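Local coordinates for effector protein B, substrate of the Dot/Icm secretion system (Legionella drancourtii, PDB 4JVS), which acts through its GAP domain, the part described here, as a GTPase-activating protein for Rab1, probably speeding GTP hydrolysis in the manner of eukaryotic RasGAPs, at residues A[55-60]-A[174-178]; A[67-72]-A[122-128]; A[103-107]-A[242-246]; A[166-170]-A[198-202]. One frame throughout, in Å; residues are numbered along the deposited sequence.

Contact 1: A[55-60]-A[174-178]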
loop_
_atom_site.group_PDB
_atom_site.type_symbol
_atom_site.label_atom_id
_atom_site.label_comp_id
_atom_site.label_asym_id
_atom_site.label_seq_id
_atom_site.Cartn_x
_atom_site.Cartn_y
_atom_site.Cartn_z
ATOM N N THR A 55 -6.561 -4.130 24.033
ATOM C CA THR A 55 -7.078 -4.275 22.681
ATOM C C THR A 55 -7.529 -5.696 22.399
ATOM O O THR A 55 -7.698 -6.084 21.241
ATOM C CB THR A 55 -5.998 -3.931 21.660
ATOM O OG1 THR A 55 -4.907 -4.846 21.803
ATOM C CG2 THR A 55 -5.492 -2.520 21.876
ATOM N N GLU A 56 -7.724 -6.469 23.461
ATOM C CA GLU A 56 -8.065 -7.889 23.352
ATOM C C GLU A 56 -9.438 -8.116 22.708
ATOM O O GLU A 56 -9.634 -9.077 21.968
ATOM C CB GLU A 56 -8.018 -8.552 24.738
ATOM C CG GLU A 56 -7.303 -7.720 25.829
ATOM C CD GLU A 56 -5.788 -7.612 25.618
ATOM O OE1 GLU A 56 -5.192 -6.595 26.043
ATOM O OE2 GLU A 56 -5.193 -8.545 25.029
ATOM N N GLU A 57 -10.385 -7.226 22.985
ATOM C CA GLU A 57 -11.749 -7.401 22.492
ATOM C C GLU A 57 -12.016 -6.664 21.177
ATOM O O GLU A 57 -13.162 -6.591 20.708
ATOM C CB GLU A 57 -12.763 -7.019 23.572
ATOM C CG GLU A 57 -12.578 -7.829 24.845
ATOM C CD GLU A 57 -13.800 -7.829 25.742
ATOM O OE1 GLU A 57 -13.644 -8.182 26.936
ATOM O OE2 GLU A 57 -14.903 -7.484 25.253
ATOM N N VAL A 58 -10.946 -6.141 20.581
ATOM C CA VAL A 58 -11.031 -5.472 19.291
ATOM C C VAL A 58 -10.934 -6.501 18.155
ATOM O O VAL A 58 -9.973 -7.259 18.069
ATOM C CB VAL A 58 -9.936 -4.370 19.150
ATOM C CG1 VAL A 58 -9.999 -3.692 17.788
ATOM C CG2 VAL A 58 -10.087 -3.330 20.243
ATOM N N ASN A 59 -11.949 -6.533 17.300
ATOM C CA ASN A 59 -11.917 -7.365 16.108
ATOM C C ASN A 59 -11.432 -6.558 14.912
ATOM O O ASN A 59 -12.179 -5.756 14.349
ATOM C CB ASN A 59 -13.301 -7.942 15.827
ATOM C CG ASN A 59 -13.321 -8.871 14.623
ATOM O OD1 ASN A 59 -12.517 -8.753 13.701
ATOM N ND2 ASN A 59 -14.264 -9.796 14.621
ATOM N N PHE A 60 -10.192 -6.808 14.504
ATOM C CA PHE A 60 -9.561 -6.004 13.470
ATOM C C PHE A 60 -10.261 -6.060 12.111
ATOM O O PHE A 60 -10.348 -5.039 11.422
ATOM C CB PHE A 60 -8.066 -6.303 13.384
ATOM C CG PHE A 60 -7.292 -5.748 14.538
ATOM C CD1 PHE A 60 -7.021 -4.397 14.613
ATOM C CD2 PHE A 60 -6.869 -6.560 15.563
ATOM C CE1 PHE A 60 -6.319 -3.876 15.689
ATOM C CE2 PHE A 60 -6.174 -6.045 16.633
ATOM C CZ PHE A 60 -5.904 -4.705 16.700
ATOM N N LEU A 174 -3.122 -0.085 16.769
ATOM C CA LEU A 174 -3.849 -1.068 17.576
ATOM C C LEU A 174 -3.368 -2.502 17.325
ATOM O O LEU A 174 -3.192 -3.272 18.265
ATOM C CB LEU A 174 -5.361 -0.968 17.347
ATOM C CG LEU A 174 -6.043 0.335 17.776
ATOM C CD1 LEU A 174 -7.556 0.243 17.581
ATOM C CD2 LEU A 174 -5.692 0.710 19.212
ATOM N N ARG A 175 -3.159 -2.849 16.055
ATOM C CA ARG A 175 -2.657 -4.171 15.676
ATOM C C ARG A 175 -1.248 -4.371 16.226
ATOM O O ARG A 175 -0.885 -5.477 16.635
ATOM C CB ARG A 175 -2.667 -4.337 14.148
ATOM C CG ARG A 175 -2.997 -5.747 13.652
ATOM C CD ARG A 175 -1.925 -6.319 12.696
ATOM N NE ARG A 175 -1.623 -5.428 11.572
ATOM C CZ ARG A 175 -0.395 -5.042 11.217
ATOM N NH1 ARG A 175 0.672 -5.471 11.895
ATOM N NH2 ARG A 175 -0.228 -4.222 10.179
ATOM N N LEU A 176 -0.459 -3.294 16.234
ATOM C CA LEU A 176 0.884 -3.320 16.815
ATOM C C LEU A 176 0.853 -3.580 18.326
ATOM O O LEU A 176 1.543 -4.462 18.827
ATOM C CB LEU A 176 1.645 -2.019 16.511
ATOM C CG LEU A 176 2.239 -1.883 15.104
ATOM C CD1 LEU A 176 2.880 -0.535 14.893
ATOM C CD2 LEU A 176 3.250 -2.975 14.845
ATOM N N ILE A 177 0.061 -2.806 19.019
ATOM C CA ILE A 177 -0.097 -2.915 20.438
ATOM C C ILE A 177 -0.664 -4.242 20.788
ATOM O O ILE A 177 -0.301 -4.814 21.758
ATOM C CB ILE A 177 -0.988 -1.816 20.969
ATOM C CG1 ILE A 177 -0.139 -0.604 21.291
ATOM C CG2 ILE A 177 -1.681 -2.282 22.209
ATOM C CD1 ILE A 177 -0.859 0.699 21.158
ATOM N N GLN A 178 -1.541 -4.742 19.959
ATOM C CA GLN A 178 -2.166 -6.018 20.165
ATOM C C GLN A 178 -1.172 -7.128 20.104
ATOM O O GLN A 178 -1.495 -8.231 20.431
ATOM C CB GLN A 178 -3.249 -6.264 19.141
ATOM C CG GLN A 178 -3.648 -7.711 18.987
ATOM C CD GLN A 178 -4.723 -8.101 19.939
ATOM O OE1 GLN A 178 -4.513 -8.121 21.132
ATOM N NE2 GLN A 178 -5.882 -8.405 19.422
#
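Leu174, near the C-terminal end of helix 156-177, points at the loop 55-60 that leads into helix 60-80. Its CB lies 3.5 Å from CE1 of Phe60, and its CD2 is 4.2 Å from CG2 of Thr55; outside the two segments it also packs on Leu26, which Val58 touches as well, and on Leu195 of helix 193-214. Arg175 lays its aliphatic part over one face of the Phe60 ring: its CG stands 4.1 Å from the ring centroid and only 2° off the normal, a CH-pi contact. The guanidinium leads away from the loop; its partner lies outside both segments, NH1 forming a salt bridge with an acidic side chain of the bound Rab-1A chain. The loop facing this helix end is a type I beta turn from Thr55 to Val58, followed by Asn59 as N-cap of helix 60-80, its OD1 accepting from the backbone N of Gln62. Phe60, in the first turn of that helix, points toward 174-178. Ile177 meets the turn from the side, its CG2 3.8 Å from CG2 of Thr55. Gln178 comes closest in backbone terms, its CA 5.8 Å from that of Thr55; OE1 takes a weak hydrogen bond from Thr55 OG1 at 3.4 Å, and NE2 sits near the plane of the Phe60 ring, 3.7 Å from CE2.

Contact 2: A[67-72]-A[122-128]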
loop_
_atom_site.group_PDB
_atom_site.type_symbol
_atom_site.label_atom_id
_atom_site.label_comp_id
_atom_site.label_asym_id
_atom_site.label_seq_id
_atom_site.Cartn_x
_atom_site.Cartn_y
_atom_site.Cartn_z
ATOM N N PHE A 67 -14.095 1.184 9.251
ATOM C CA PHE A 67 -13.376 2.284 8.626
ATOM C C PHE A 67 -13.696 2.378 7.130
ATOM O O PHE A 67 -13.873 3.471 6.580
ATOM C CB PHE A 67 -11.869 2.142 8.828
ATOM C CG PHE A 67 -11.069 2.980 7.891
ATOM C CD1 PHE A 67 -10.960 4.341 8.093
ATOM C CD2 PHE A 67 -10.437 2.410 6.795
ATOM C CE1 PHE A 67 -10.235 5.118 7.232
ATOM C CE2 PHE A 67 -9.709 3.177 5.936
ATOM C CZ PHE A 67 -9.606 4.539 6.151
ATOM N N ASN A 68 -13.764 1.224 6.475
ATOM C CA ASN A 68 -14.068 1.181 5.056
ATOM C C ASN A 68 -15.446 1.748 4.740
ATOM O O ASN A 68 -15.621 2.408 3.731
ATOM C CB ASN A 68 -13.923 -0.243 4.523
ATOM C CG ASN A 68 -12.490 -0.738 4.565
ATOM O OD1 ASN A 68 -11.545 0.041 4.437
ATOM N ND2 ASN A 68 -12.321 -2.039 4.746
ATOM N N ASP A 69 -16.424 1.499 5.601
ATOM C CA ASP A 69 -17.757 2.070 5.407
ATOM C C ASP A 69 -17.665 3.588 5.427
ATOM O O ASP A 69 -18.271 4.273 4.601
ATOM C CB ASP A 69 -18.727 1.622 6.512
ATOM C CG ASP A 69 -19.070 0.155 6.437
ATOM O OD1 ASP A 69 -18.714 -0.490 5.420
ATOM O OD2 ASP A 69 -19.707 -0.348 7.395
ATOM N N TYR A 70 -16.903 4.121 6.368
ATOM C CA TYR A 70 -16.741 5.556 6.517
ATOM C C TYR A 70 -16.044 6.175 5.335
ATOM O O TYR A 70 -16.479 7.166 4.827
ATOM C CB TYR A 70 -16.011 5.910 7.808
ATOM C CG TYR A 70 -15.723 7.366 7.972
ATOM C CD1 TYR A 70 -16.724 8.253 8.081
ATOM C CD2 TYR A 70 -14.449 7.838 8.026
ATOM C CE1 TYR A 70 -16.481 9.540 8.216
ATOM C CE2 TYR A 70 -14.206 9.134 8.160
ATOM C CZ TYR A 70 -15.225 9.979 8.250
ATOM O OH TYR A 70 -15.032 11.303 8.386
ATOM N N LEU A 71 -14.946 5.572 4.915
ATOM C CA LEU A 71 -14.247 5.956 3.699
ATOM C C LEU A 71 -15.200 5.988 2.522
ATOM O O LEU A 71 -15.182 6.923 1.724
ATOM C CB LEU A 71 -13.141 4.950 3.394
ATOM C CG LEU A 71 -11.818 5.492 2.846
ATOM C CD1 LEU A 71 -11.189 4.476 1.908
ATOM C CD2 LEU A 71 -11.996 6.831 2.146
ATOM N N ASN A 72 -16.020 4.951 2.407
ATOM C CA ASN A 72 -17.026 4.886 1.355
ATOM C C ASN A 72 -18.013 6.066 1.396
ATOM O O ASN A 72 -18.296 6.680 0.359
ATOM C CB ASN A 72 -17.730 3.524 1.375
ATOM C CG ASN A 72 -16.843 2.403 0.827
ATOM O OD1 ASN A 72 -16.151 2.584 -0.177
ATOM N ND2 ASN A 72 -16.858 1.245 1.485
ATOM N N LEU A 122 -9.378 6.990 -4.789
ATOM C CA LEU A 122 -9.315 7.267 -3.354
ATOM C C LEU A 122 -9.683 6.053 -2.499
ATOM O O LEU A 122 -8.951 5.694 -1.571
ATOM C CB LEU A 122 -10.227 8.423 -2.990
ATOM C CG LEU A 122 -10.186 8.807 -1.514
ATOM C CD1 LEU A 122 -8.787 9.311 -1.170
ATOM C CD2 LEU A 122 -11.270 9.840 -1.169
ATOM N N ARG A 123 -10.762 5.393 -2.825
ATOM C CA ARG A 123 -11.118 4.172 -2.158
ATOM C C ARG A 123 -10.118 3.082 -2.328
ATOM O O ARG A 123 -9.912 2.304 -1.454
ATOM C CB ARG A 123 -12.417 3.672 -2.718
ATOM C CG ARG A 123 -13.624 4.266 -2.154
ATOM C CD ARG A 123 -14.746 3.764 -2.957
ATOM N NE ARG A 123 -16.038 4.306 -2.600
ATOM C CZ ARG A 123 -16.760 5.090 -3.386
ATOM N NH1 ARG A 123 -17.936 5.507 -3.006
ATOM N NH2 ARG A 123 -16.320 5.457 -4.556
ATOM N N HIS A 124 -9.522 2.992 -3.488
ATOM C CA HIS A 124 -8.576 1.921 -3.764
ATOM C C HIS A 124 -7.299 2.036 -2.956
ATOM O O HIS A 124 -6.787 1.038 -2.440
ATOM C CB HIS A 124 -8.234 1.880 -5.250
ATOM C CG HIS A 124 -9.154 1.019 -6.053
ATOM N ND1 HIS A 124 -9.884 -0.007 -5.497
ATOM C CD2 HIS A 124 -9.473 1.039 -7.370
ATOM C CE1 HIS A 124 -10.618 -0.581 -6.434
ATOM N NE2 HIS A 124 -10.384 0.032 -7.580
ATOM N N LEU A 125 -6.797 3.261 -2.855
ATOM C CA LEU A 125 -5.503 3.535 -2.250
ATOM C C LEU A 125 -5.580 3.613 -0.739
ATOM O O LEU A 125 -4.566 3.852 -0.082
ATOM C CB LEU A 125 -4.936 4.853 -2.775
ATOM C CG LEU A 125 -4.567 4.820 -4.252
ATOM C CD1 LEU A 125 -4.080 6.182 -4.746
ATOM C CD2 LEU A 125 -3.536 3.746 -4.464
ATOM N N SER A 126 -6.773 3.423 -0.183
ATOM C CA SER A 126 -6.946 3.632 1.247
ATOM C C SER A 126 -7.861 2.638 1.974
ATOM O O SER A 126 -7.981 2.692 3.195
ATOM C CB SER A 126 -7.389 5.071 1.499
ATOM O OG SER A 126 -6.339 5.974 1.169
ATOM N N ILE A 127 -8.486 1.721 1.241
ATOM C CA ILE A 127 -9.323 0.708 1.871
ATOM C C ILE A 127 -8.497 -0.416 2.507
ATOM O O ILE A 127 -7.581 -0.966 1.893
ATOM C CB ILE A 127 -10.409 0.167 0.903
ATOM C CG1 ILE A 127 -11.620 1.104 0.926
ATOM C CG2 ILE A 127 -10.850 -1.239 1.294
ATOM C CD1 ILE A 127 -12.762 0.668 0.052
ATOM N N VAL A 128 -8.817 -0.726 3.756
ATOM C CA VAL A 128 -8.105 -1.745 4.504
ATOM C C VAL A 128 -8.798 -3.084 4.332
ATOM O O VAL A 128 -9.966 -3.235 4.691
ATOM C CB VAL A 128 -8.058 -1.409 6.009
ATOM C CG1 VAL A 128 -7.084 -2.315 6.716
ATOM C CG2 VAL A 128 -7.670 0.038 6.214
#
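A helix side meets a helix end and its exit loop here, inside the mainly helical N-terminal subdomain of the LepB GAP domain: 67-72 belongs to helix 60-80, while 122-128 carries the last turn of helix 118-124 and the chain that leaves it. Asn68 satisfies both polar backbone atoms of Val128 with one carboxamide. Its OD1 accepts from Val128 N at 2.9 Å and its ND2 donates to Val128 O at 2.6 Å, so the side chain pairs with the extended Ile127-Val128 part of the exit loop much as a neighbouring strand would. One turn on, the OD1 of Asn72 accepts from Arg123 NE at 3.0 Å, lying near the guanidinium plane; Arg123 NH1 has a second partner, a salt bridge to Glu76 further along the same helix 60-80. Between these polar pairs Leu71 turns toward the loop, its CD1 3.5 Å from CG1 of Ile127 and 3.9 Å from CB of Ser126. Phe67 adds an apolar contact to Val128, and its ring also meets Phe34 edge-to-face. Ser126 and Val128 pack on side chains of the bound Rab-1A chain as well, so this exit loop lies between helix 60-80 and the GTPase. At the ring edge of Phe67, CE2 approaches the backbone O of Ser126 to 3.3 Å.

Contact 3: A[103-107]-A[242-246]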
loop_
_atom_site.group_PDB
_atom_site.type_symbol
_atom_site.label_atom_id
_atom_site.label_comp_id
_atom_site.label_asym_id
_atom_site.label_seq_id
_atom_site.Cartn_x
_atom_site.Cartn_y
_atom_site.Cartn_z
ATOM N N SER A 103 1.933 2.896 -19.695
ATOM C CA SER A 103 1.962 1.516 -20.131
ATOM C C SER A 103 0.535 0.996 -20.174
ATOM O O SER A 103 -0.284 1.355 -19.329
ATOM C CB SER A 103 2.769 0.684 -19.138
ATOM O OG SER A 103 2.530 -0.697 -19.332
ATOM N N LYS A 104 0.230 0.156 -21.154
ATOM C CA LYS A 104 -1.097 -0.442 -21.239
ATOM C C LYS A 104 -1.064 -1.864 -20.695
ATOM O O LYS A 104 -2.029 -2.613 -20.824
ATOM C CB LYS A 104 -1.609 -0.441 -22.679
ATOM C CG LYS A 104 -1.773 0.940 -23.292
ATOM C CD LYS A 104 -2.204 0.831 -24.753
ATOM C CE LYS A 104 -2.602 2.177 -25.316
ATOM N NZ LYS A 104 -3.606 2.862 -24.428
ATOM N N ALA A 105 0.057 -2.232 -20.085
ATOM C CA ALA A 105 0.200 -3.555 -19.494
ATOM C C ALA A 105 -0.198 -3.501 -18.023
ATOM O O ALA A 105 -0.327 -2.418 -17.461
ATOM C CB ALA A 105 1.627 -4.059 -19.657
ATOM N N ALA A 106 -0.407 -4.661 -17.403
ATOM C CA ALA A 106 -0.787 -4.711 -15.986
ATOM C C ALA A 106 0.404 -4.484 -15.056
ATOM O O ALA A 106 1.506 -4.964 -15.320
ATOM C CB ALA A 106 -1.479 -6.031 -15.652
ATOM N N LEU A 107 0.166 -3.740 -13.974
ATOM C CA LEU A 107 1.180 -3.444 -12.958
ATOM C C LEU A 107 0.706 -3.917 -11.574
ATOM O O LEU A 107 -0.102 -3.260 -10.914
ATOM C CB LEU A 107 1.529 -1.947 -12.943
ATOM C CG LEU A 107 2.568 -1.539 -11.891
ATOM C CD1 LEU A 107 3.836 -2.365 -12.025
ATOM C CD2 LEU A 107 2.890 -0.051 -11.926
ATOM N N SER A 242 -5.574 -2.103 -24.510
ATOM C CA SER A 242 -4.968 -3.426 -24.476
ATOM C C SER A 242 -5.916 -4.395 -23.800
ATOM O O SER A 242 -6.921 -3.985 -23.224
ATOM C CB SER A 242 -3.659 -3.396 -23.690
ATOM O OG SER A 242 -3.915 -3.431 -22.293
ATOM N N GLY A 243 -5.579 -5.680 -23.853
ATOM C CA GLY A 243 -6.386 -6.700 -23.213
ATOM C C GLY A 243 -6.337 -6.492 -21.721
ATOM O O GLY A 243 -7.353 -6.581 -21.035
ATOM N N ASP A 244 -5.141 -6.202 -21.225
ATOM C CA ASP A 244 -4.955 -5.936 -19.808
ATOM C C ASP A 244 -5.803 -4.758 -19.308
ATOM O O ASP A 244 -6.409 -4.832 -18.239
ATOM C CB ASP A 244 -3.484 -5.676 -19.505
ATOM C CG ASP A 244 -2.677 -6.953 -19.376
ATOM O OD1 ASP A 244 -3.237 -8.050 -19.597
ATOM O OD2 ASP A 244 -1.468 -6.853 -19.067
ATOM N N GLN A 245 -5.828 -3.673 -20.078
ATOM C CA GLN A 245 -6.664 -2.523 -19.759
ATOM C C GLN A 245 -8.143 -2.936 -19.717
ATOM O O GLN A 245 -8.897 -2.547 -18.811
ATOM C CB GLN A 245 -6.442 -1.396 -20.779
ATOM C CG GLN A 245 -5.441 -0.319 -20.357
ATOM C CD GLN A 245 -5.082 0.649 -21.491
ATOM O OE1 GLN A 245 -5.254 0.338 -22.670
ATOM N NE2 GLN A 245 -4.584 1.826 -21.132
ATOM N N LEU A 246 -8.552 -3.742 -20.691
ATOM C CA LEU A 246 -9.949 -4.132 -20.815
ATOM C C LEU A 246 -10.385 -5.042 -19.668
ATOM O O LEU A 246 -11.464 -4.865 -19.102
ATOM C CB LEU A 246 -10.199 -4.801 -22.172
ATOM C CG LEU A 246 -10.186 -3.940 -23.442
ATOM C CD1 LEU A 246 -10.141 -4.816 -24.671
ATOM C CD2 LEU A 246 -11.399 -3.047 -23.495
#
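This is a polar surface contact between the two subdomains of the GAP domain: the chain running into strand 106-107 of the N-terminal subdomain meets the N-terminal end of helix 243-253 in the C-terminal one. Hydrogen bonds hold most of it, and the two segments bury 255 Å² between them. Ser242 OG donates to the backbone O of Lys104 at 2.5 Å, the shortest approach, with the two CB atoms 3.7 Å apart. Two residues on, in the first turn of the helix, Asp244 OD2 accepts from Ala106 N at 2.9 Å; its other oxygen, OD1, is bonded to Ser279 OG, so the carboxylate ties the strand's start to helix 271-280 too. Lys104 stretches along the helix end to a weak bond from NZ to Gln245 OE1 at 3.5 Å, while Gln245 NE2 bonds to the backbone O of Tyr112. Within the loop, Ser103 OG accepts from Ala105 N at 3.0 Å in an ST turn that includes Lys104. On the helix side, Gln245 N donates to Ser242 OG at 2.9 Å and Ser242 N returns a bond to Gln245 OE1 at 3.1 Å. That reciprocal pair is a capping box, with Ser242 as the N-cap, and its two side chains also serve the loop opposite.

Contact 4: A[166-170]-A[198-202]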
loop_
_atom_site.group_PDB
_atom_site.type_symbol
_atom_site.label_atom_id
_atom_site.label_comp_id
_atom_site.label_asym_id
_atom_site.label_seq_id
_atom_site.Cartn_x
_atom_site.Cartn_y
_atom_site.Cartn_z
ATOM N N ALA A 166 -4.820 8.454 8.048
ATOM C CA ALA A 166 -4.944 8.638 9.486
ATOM C C ALA A 166 -5.744 7.507 10.113
ATOM O O ALA A 166 -5.389 6.998 11.180
ATOM C CB ALA A 166 -5.594 9.994 9.791
ATOM N N GLY A 167 -6.829 7.124 9.446
ATOM C CA GLY A 167 -7.692 6.062 9.918
ATOM C C GLY A 167 -6.971 4.734 9.860
ATOM O O GLY A 167 -7.131 3.897 10.758
ATOM N N GLN A 168 -6.180 4.546 8.803
ATOM C CA GLN A 168 -5.381 3.340 8.631
ATOM C C GLN A 168 -4.404 3.185 9.787
ATOM O O GLN A 168 -4.205 2.094 10.318
ATOM C CB GLN A 168 -4.607 3.403 7.320
ATOM C CG GLN A 168 -5.489 3.391 6.074
ATOM C CD GLN A 168 -4.692 3.205 4.790
ATOM O OE1 GLN A 168 -3.775 3.978 4.486
ATOM N NE2 GLN A 168 -5.037 2.173 4.036
ATOM N N ASN A 169 -3.807 4.295 10.186
ATOM C CA ASN A 169 -2.790 4.283 11.213
ATOM C C ASN A 169 -3.360 3.912 12.584
ATOM O O ASN A 169 -2.677 3.275 13.389
ATOM C CB ASN A 169 -2.085 5.636 11.238
ATOM C CG ASN A 169 -0.798 5.618 12.030
ATOM O OD1 ASN A 169 -0.230 4.560 12.304
ATOM N ND2 ASN A 169 -0.326 6.803 12.406
ATOM N N ILE A 170 -4.604 4.308 12.848
ATOM C CA ILE A 170 -5.277 3.938 14.088
ATOM C C ILE A 170 -5.337 2.411 14.191
ATOM O O ILE A 170 -4.993 1.817 15.211
ATOM C CB ILE A 170 -6.714 4.500 14.145
ATOM C CG1 ILE A 170 -6.703 6.029 14.155
ATOM C CG2 ILE A 170 -7.464 3.960 15.357
ATOM C CD1 ILE A 170 -8.091 6.644 14.169
ATOM N N ALA A 198 -2.653 9.195 16.915
ATOM C CA ALA A 198 -3.332 8.721 15.747
ATOM C C ALA A 198 -4.782 9.019 15.867
ATOM O O ALA A 198 -5.429 9.340 14.924
ATOM C CB ALA A 198 -3.116 7.240 15.579
ATOM N N LEU A 199 -5.308 8.871 17.047
ATOM C CA LEU A 199 -6.712 9.165 17.267
ATOM C C LEU A 199 -6.990 10.656 17.084
ATOM O O LEU A 199 -7.945 11.031 16.392
ATOM C CB LEU A 199 -7.147 8.700 18.658
ATOM C CG LEU A 199 -7.022 7.200 18.901
ATOM C CD1 LEU A 199 -7.421 6.844 20.309
ATOM C CD2 LEU A 199 -7.878 6.461 17.908
ATOM N N ASP A 200 -6.154 11.499 17.692
ATOM C CA ASP A 200 -6.332 12.954 17.611
ATOM C C ASP A 200 -6.074 13.487 16.193
ATOM O O ASP A 200 -6.763 14.397 15.735
ATOM C CB ASP A 200 -5.460 13.686 18.643
ATOM C CG ASP A 200 -5.818 13.324 20.091
ATOM O OD1 ASP A 200 -7.017 13.071 20.368
ATOM O OD2 ASP A 200 -4.900 13.290 20.950
ATOM N N ASP A 201 -5.094 12.916 15.496
ATOM C CA ASP A 201 -4.847 13.276 14.104
ATOM C C ASP A 201 -6.043 12.937 13.215
ATOM O O ASP A 201 -6.328 13.651 12.250
ATOM C CB ASP A 201 -3.586 12.590 13.574
ATOM C CG ASP A 201 -2.309 13.226 14.099
ATOM O OD1 ASP A 201 -2.351 13.846 15.189
ATOM O OD2 ASP A 201 -1.260 13.110 13.421
ATOM N N PHE A 202 -6.741 11.847 13.535
ATOM C CA PHE A 202 -7.942 11.493 12.783
ATOM C C PHE A 202 -9.046 12.551 12.931
ATOM O O PHE A 202 -9.560 13.067 11.935
ATOM C CB PHE A 202 -8.474 10.117 13.180
ATOM C CG PHE A 202 -9.640 9.674 12.348
ATOM C CD1 PHE A 202 -9.442 9.178 11.065
ATOM C CD2 PHE A 202 -10.931 9.782 12.828
ATOM C CE1 PHE A 202 -10.518 8.780 10.285
ATOM C CE2 PHE A 202 -12.011 9.390 12.054
ATOM C CZ PHE A 202 -11.805 8.889 10.781
#
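Ala166 is a small bump where the helices come near, its CA 5.3 Å from CA of Phe202: its CB points at helix 193-214 and rests 4.1 Å from both CA and CD1 of Phe202, at the edge of that ring. Beside it Gly167 leaves a hollow, and the ring fills it, CD1 lying 3.7 Å from Gly167 N; a CB at this position would be tight against the ring. One turn on, Ile170 reaches out between three residues opposite. Its CG1 is 3.6 Å from the backbone O of Ala198, its CG2 3.6 Å from CD2 of Leu199, and its CD1 3.6 Å from CB of Phe202. The two helices form a nearly antiparallel pair in the N-terminal subdomain, their segment axes 8.7 Å apart at closest and 157° between directions. Helix 34-45 covers one side, Phe34 meeting the Phe202 ring edge-to-face and Ile38 packing on Ile170 and Leu199. Ala198 sets its CB between Ile170 CG1 (4.0 Å) and Asn169 ND2 (4.2 Å); Asn169 OD1 is hydrogen-bonded to Gln173 NE2.

Overall arrangement
Contacts 1, 2 and 4 lie in the N-terminal subdomain; contact 3 joins it to the C-terminal one, with its centre about 39 Å from that of contact 1. Helix 156-177 serves contacts 1 and 4, whose centres are about 15 Å apart, and helix 60-80 enters both contact 1 and contact 2. Contacts 2 and 4 touch directly: Tyr70 CE2 packs 3.6 Å from Phe202 CZ, and Phe67 CE1 3.8 Å from Gly167 CA. Three side chains can be placed relative to the nucleotide site, none within contact range: those of Arg175 and Ser126 stand about 11 and 12 Å from the aluminium fluoride, and that of Ala106 about 11 Å from GDP.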